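Local coordinates for type III pantothenate kinase (Campylobacter jejuni, PDB 2NRH), which probably catalyses the ATP-dependent phosphorylation of pantothenate, the first step of coenzyme A biosynthesis, at residues B[79-84]-B[97-102]; B[113-118]-B[156-161]. The protein carries 2 engineered substitutions. One frame throughout, in Å; residues are numbered along the deposited sequence.

Contact 1: residues B[79-84]-B[97-102]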
loop_
_atom_site.group_PDB
_atom_site.type_symbol
_atom_site.label_atom_id
_atom_site.label_comp_id
_atom_site.label_asym_id
_atom_site.label_seq_id
_atom_site.Cartn_x
_atom_site.Cartn_y
_atom_site.Cartn_z
ATOM N N ALA B 79 17.725 -3.854 -15.123
ATOM C CA ALA B 79 17.617 -4.898 -16.107
ATOM C C ALA B 79 16.228 -4.986 -16.743
ATOM O O ALA B 79 16.106 -5.375 -17.912
ATOM C CB ALA B 79 18.008 -6.260 -15.475
ATOM N N ALA B 80 15.176 -4.677 -15.990
ATOM C CA ALA B 80 13.802 -4.706 -16.563
ATOM C C ALA B 80 13.496 -3.489 -17.409
ATOM O O ALA B 80 12.635 -3.572 -18.301
ATOM C CB ALA B 80 12.739 -4.841 -15.496
ATOM N N CYS B 81 14.135 -2.364 -17.094
ATOM C CA CYS B 81 14.001 -1.151 -17.915
ATOM C C CYS B 81 14.866 -1.179 -19.171
ATOM O O CYS B 81 14.697 -0.370 -20.075
ATOM C CB CYS B 81 14.344 0.107 -17.113
ATOM S SG CYS B 81 13.096 0.464 -15.885
ATOM N N TYR B 82 15.825 -2.076 -19.185
ATOM C CA TYR B 82 16.931 -1.955 -20.090
ATOM C C TYR B 82 16.548 -2.105 -21.580
ATOM O O TYR B 82 17.185 -1.466 -22.424
ATOM C CB TYR B 82 17.987 -2.998 -19.753
ATOM C CG TYR B 82 19.369 -2.630 -20.233
ATOM C CD1 TYR B 82 19.925 -1.392 -19.911
ATOM C CD2 TYR B 82 20.123 -3.508 -21.002
ATOM C CE1 TYR B 82 21.172 -1.040 -20.323
ATOM C CE2 TYR B 82 21.408 -3.151 -21.414
ATOM C CZ TYR B 82 21.908 -1.919 -21.054
ATOM O OH TYR B 82 23.174 -1.546 -21.406
ATOM N N THR B 83 15.584 -2.980 -21.924
ATOM C CA THR B 83 15.247 -3.169 -23.361
ATOM C C THR B 83 14.162 -2.161 -23.811
ATOM O O THR B 83 13.641 -2.235 -24.920
ATOM C CB THR B 83 14.784 -4.571 -23.669
ATOM O OG1 THR B 83 13.665 -4.875 -22.837
ATOM C CG2 THR B 83 15.862 -5.542 -23.413
ATOM N N ILE B 84 13.847 -1.220 -22.929
ATOM C CA ILE B 84 12.773 -0.240 -23.155
ATOM C C ILE B 84 13.334 1.161 -23.400
ATOM O O ILE B 84 14.181 1.639 -22.662
ATOM C CB ILE B 84 11.684 -0.350 -21.996
ATOM C CG1 ILE B 84 10.882 -1.647 -22.234
ATOM C CG2 ILE B 84 10.716 0.840 -21.955
ATOM C CD1 ILE B 84 10.739 -2.495 -21.073
ATOM N N THR B 97 7.440 -2.120 -8.115
ATOM C CA THR B 97 8.239 -0.941 -8.509
ATOM C C THR B 97 7.749 -0.428 -9.853
ATOM O O THR B 97 7.440 -1.207 -10.737
ATOM C CB THR B 97 9.717 -1.272 -8.565
ATOM O OG1 THR B 97 9.919 -2.303 -9.548
ATOM C CG2 THR B 97 10.151 -1.758 -7.186
ATOM N N ILE B 98 7.584 0.888 -9.946
ATOM C CA ILE B 98 7.114 1.558 -11.170
ATOM C C ILE B 98 8.211 2.505 -11.636
ATOM O O ILE B 98 8.577 3.434 -10.950
ATOM C CB ILE B 98 5.777 2.318 -10.922
ATOM C CG1 ILE B 98 4.668 1.395 -10.451
ATOM C CG2 ILE B 98 5.249 2.933 -12.218
ATOM C CD1 ILE B 98 4.415 1.378 -8.984
ATOM N N ASP B 99 8.777 2.253 -12.790
ATOM C CA ASP B 99 9.867 3.107 -13.317
ATOM C C ASP B 99 9.503 3.756 -14.659
ATOM O O ASP B 99 8.858 3.156 -15.533
ATOM C CB ASP B 99 11.154 2.299 -13.442
ATOM C CG ASP B 99 11.792 1.982 -12.072
ATOM O OD1 ASP B 99 12.308 2.945 -11.440
ATOM O OD2 ASP B 99 11.771 0.776 -11.655
ATOM N N ILE B 100 9.953 4.983 -14.837
ATOM C CA ILE B 100 9.568 5.743 -16.021
ATOM C C ILE B 100 10.727 6.009 -16.959
ATOM O O ILE B 100 11.704 6.645 -16.574
ATOM C CB ILE B 100 8.808 7.049 -15.642
ATOM C CG1 ILE B 100 7.517 6.711 -14.830
ATOM C CG2 ILE B 100 8.421 7.826 -16.924
ATOM C CD1 ILE B 100 7.729 6.292 -13.393
ATOM N N ILE B 101 10.612 5.487 -18.188
ATOM C CA ILE B 101 11.622 5.661 -19.224
ATOM C C ILE B 101 11.122 6.580 -20.366
ATOM O O ILE B 101 9.966 6.505 -20.857
ATOM C CB ILE B 101 12.104 4.296 -19.791
ATOM C CG1 ILE B 101 12.340 3.258 -18.647
ATOM C CG2 ILE B 101 13.358 4.454 -20.694
ATOM C CD1 ILE B 101 13.504 3.561 -17.671
ATOM N N SER B 102 12.006 7.488 -20.757
ATOM C CA SER B 102 11.716 8.398 -21.837
ATOM C C SER B 102 12.998 8.580 -22.557
ATOM O O SER B 102 13.939 9.124 -22.018
ATOM C CB SER B 102 11.214 9.734 -21.349
ATOM O OG SER B 102 11.019 10.587 -22.470
#

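Contact 2: residues B[113-118]-B[156-161]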
loop_
_atom_site.group_PDB
_atom_site.type_symbol
_atom_site.label_atom_id
_atom_site.label_comp_id
_atom_site.label_asym_id
_atom_site.label_seq_id
_atom_site.Cartn_x
_atom_site.Cartn_y
_atom_site.Cartn_z
ATOM N N PRO B 113 3.892 -1.543 -1.636
ATOM C CA PRO B 113 3.984 -2.976 -1.245
ATOM C C PRO B 113 3.464 -3.919 -2.340
ATOM O O PRO B 113 2.578 -3.532 -3.146
ATOM C CB PRO B 113 3.075 -3.080 0.021
ATOM C CG PRO B 113 2.875 -1.666 0.497
ATOM C CD PRO B 113 2.873 -0.847 -0.837
ATOM N N GLY B 114 4.049 -5.112 -2.406
ATOM C CA GLY B 114 3.445 -6.231 -3.112
ATOM C C GLY B 114 2.099 -6.610 -2.528
ATOM O O GLY B 114 1.805 -6.319 -1.368
ATOM N N ILE B 115 1.278 -7.239 -3.341
ATOM C CA ILE B 115 -0.116 -7.575 -3.010
ATOM C C ILE B 115 -0.260 -8.488 -1.790
ATOM O O ILE B 115 -1.121 -8.219 -0.910
ATOM C CB ILE B 115 -0.855 -8.174 -4.260
ATOM C CG1 ILE B 115 -0.939 -7.119 -5.364
ATOM C CG2 ILE B 115 -2.265 -8.678 -3.918
ATOM C CD1 ILE B 115 -1.609 -7.650 -6.606
ATOM N N ALA B 116 0.555 -9.548 -1.715
ATOM C CA ALA B 116 0.602 -10.415 -0.527
ATOM C C ALA B 116 0.874 -9.590 0.707
ATOM O O ALA B 116 0.252 -9.798 1.739
ATOM C CB ALA B 116 1.688 -11.558 -0.663
ATOM N N ASN B 117 1.774 -8.616 0.600
ATOM C CA ASN B 117 2.120 -7.782 1.765
ATOM C C ASN B 117 1.002 -6.881 2.239
ATOM O O ASN B 117 0.853 -6.736 3.416
ATOM C CB ASN B 117 3.407 -7.006 1.548
ATOM C CG ASN B 117 4.624 -7.844 1.898
ATOM O OD1 ASN B 117 4.518 -8.921 2.538
ATOM N ND2 ASN B 117 5.784 -7.368 1.487
ATOM N N TYR B 118 0.223 -6.311 1.308
ATOM C CA TYR B 118 -1.026 -5.590 1.643
ATOM C C TYR B 118 -1.954 -6.488 2.477
ATOM O O TYR B 118 -2.469 -6.039 3.482
ATOM C CB TYR B 118 -1.786 -5.167 0.378
ATOM C CG TYR B 118 -1.344 -3.876 -0.262
ATOM C CD1 TYR B 118 -1.663 -2.626 0.315
ATOM C CD2 TYR B 118 -0.676 -3.879 -1.503
ATOM C CE1 TYR B 118 -1.267 -1.414 -0.318
ATOM C CE2 TYR B 118 -0.291 -2.648 -2.146
ATOM C CZ TYR B 118 -0.603 -1.432 -1.540
ATOM O OH TYR B 118 -0.248 -0.207 -2.176
ATOM N N LYS B 156 -7.246 -0.506 -6.752
ATOM C CA LYS B 156 -7.476 0.788 -7.382
ATOM C C LYS B 156 -6.396 1.795 -7.122
ATOM O O LYS B 156 -6.140 2.637 -7.999
ATOM C CB LYS B 156 -8.837 1.404 -7.036
ATOM C CG LYS B 156 -9.429 2.031 -8.320
ATOM C CD LYS B 156 -10.266 3.241 -8.126
ATOM C CE LYS B 156 -10.878 3.589 -9.473
ATOM N NZ LYS B 156 -12.009 4.590 -9.298
ATOM N N GLY B 157 -5.806 1.734 -5.921
ATOM C CA GLY B 157 -4.631 2.499 -5.573
ATOM C C GLY B 157 -3.473 2.276 -6.537
ATOM O O GLY B 157 -2.837 3.236 -6.968
ATOM N N ILE B 158 -3.197 1.017 -6.866
ATOM C CA ILE B 158 -2.191 0.651 -7.878
ATOM C C ILE B 158 -2.625 1.060 -9.283
ATOM O O ILE B 158 -1.808 1.536 -10.050
ATOM C CB ILE B 158 -1.888 -0.910 -7.906
ATOM C CG1 ILE B 158 -1.352 -1.417 -6.575
ATOM C CG2 ILE B 158 -0.855 -1.250 -8.902
ATOM C CD1 ILE B 158 -1.518 -2.885 -6.447
ATOM N N TYR B 159 -3.885 0.812 -9.643
ATOM C CA TYR B 159 -4.402 1.241 -10.931
ATOM C C TYR B 159 -4.221 2.756 -11.144
ATOM O O TYR B 159 -3.737 3.172 -12.162
ATOM C CB TYR B 159 -5.885 0.833 -11.128
ATOM C CG TYR B 159 -6.465 1.410 -12.411
ATOM C CD1 TYR B 159 -6.305 0.743 -13.632
ATOM C CD2 TYR B 159 -7.114 2.658 -12.421
ATOM C CE1 TYR B 159 -6.811 1.284 -14.836
ATOM C CE2 TYR B 159 -7.599 3.217 -13.621
ATOM C CZ TYR B 159 -7.448 2.516 -14.816
ATOM O OH TYR B 159 -7.966 3.032 -15.999
ATOM N N LEU B 160 -4.599 3.580 -10.180
ATOM C CA LEU B 160 -4.476 5.015 -10.380
ATOM C C LEU B 160 -3.053 5.526 -10.374
ATOM O O LEU B 160 -2.725 6.391 -11.200
ATOM C CB LEU B 160 -5.332 5.820 -9.390
ATOM C CG LEU B 160 -6.864 5.674 -9.390
ATOM C CD1 LEU B 160 -7.451 6.357 -8.180
ATOM C CD2 LEU B 160 -7.427 6.242 -10.687
ATOM N N LEU B 161 -2.202 5.021 -9.470
ATOM C CA LEU B 161 -0.780 5.371 -9.538
ATOM C C LEU B 161 -0.179 5.024 -10.874
ATOM O O LEU B 161 0.569 5.822 -11.432
ATOM C CB LEU B 161 0.055 4.736 -8.428
ATOM C CG LEU B 161 -0.122 5.475 -7.122
ATOM C CD1 LEU B 161 0.088 4.474 -6.011
ATOM C CD2 LEU B 161 0.820 6.720 -7.024
#

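Contact 1: residues B[79-84]-B[97-102]
I84 and I101 bring the two backbones nearest, with 7.2 Å between their CA atoms. Residues 79-81 are helical, and a type I turn from C81 to I84 follows, closed by a 3.1 Å bond from I84 N to C81 O. Residues 97-102 are extended, and strand alternation turns D99 and I101 to the helix and I100 from it. No hydrogen bond crosses the gap.

C81 carries the helix side of the contact. Its thiol is anti to the carbonyl carbon (chi1 -70°), which carries SG between two strand residues: SG lies 3.6 Å from D99 CB and also 3.6 Å from I101 CD1. The C81 methylene shares that methyl, with CB 3.6 Å from I101 CD1. I101 divides its two branches. Its CG1-CD1 arm reaches alongside C81, whereas CG2, anti to the backbone N, rests 3.5 Å from I84 O. I84 adds a looser touch, CG2 to I101 CB at 4.3 Å, before its ethyl arm leads off. V89 of the neighbouring strand 87-92 touches both C81 and I84 and so joins this part of the chain to the sheet, an arrangement in keeping with the actin-like ATPase fold.

D99 meets the thiol with its methylene; the carboxylate is engaged by a salt bridge from R77 and a hydrogen bond with H106, both at OD1. As R77 is a predicted substrate-binding residue, D99 probably helps to position it. The contact itself is thus buried and largely apolar, with one carbonyl oxygen against a methyl, while the D99 carboxylate at its border is probably balanced in charge by R77.

Contact 2: residues B[113-118]-B[156-161]
The Y118 ring comes up to I158 obliquely, its CE2 atom 4.5 Å from I158 CD1. One face of the ring carries P113 CB, 4.0 Å above the plane and displaced toward the rim, so the proline that precedes the helix packs back on the tyrosine one turn in. Side chains of F133, L112 and V154 also touch Y118.

Within 156-161, I158 alone reaches the other segment, although V154 and F155 of the same helix touch Y118 and I115. Its chain is extended (chi2 160°), and the terminal methyl reaches across to two side chains of the other helix at once: besides the tyrosine, CD1 lies 4.4 Å from I115 CG1. I115 and Y118, three residues apart, stand on the same side of helix 115-125. The CA-CB bond of I115 does not aim at the neighbour, but its outer end comes nearer, and its CG1 methylene does the touching. Both approaches are long, and the two segments bury 91 Å² in all.

G114, at the N-cap position, opens helix 115-125 directly after strand 105-113, and its O accepts the first-turn bond from Y118 N at 3.1 Å. Helix 146-165 packs on that same strand, part of the mixed sheet of this actin-like ATPase domain: I158 rests on L112, and L161 on F110 and L112. F180 and D177 also touch I115, and L181 meets I158. The region also belongs to the homodimer interface, where K156 NZ forms a salt bridge with D164 of the second subunit, and P113 packs on Y122 of that subunit.

After the first sheet (strands 4-8 to 57-59), the chain enters helix 75-81; contact 1 then closes a short loop whose 12 intervening residues are mostly strand, including 87-92. The chain continues through strand 105-113 into helix 115-125, and contact 2 closes a longer loop of 37 residues when helix 146-165 returns. The loops are in series, neither nesting nor crossing. The centres of contact 1 and contact 2 are about 19 Å apart, and the nearest atoms of contacts 1 and 2 about 6 Å, without touching. The sheet connects them: strand 95-102 faces helix 75-81 in contact 1, while its I98, turned otherwise, packs on L112, against which I158 and Y118 of contact 2 also rest.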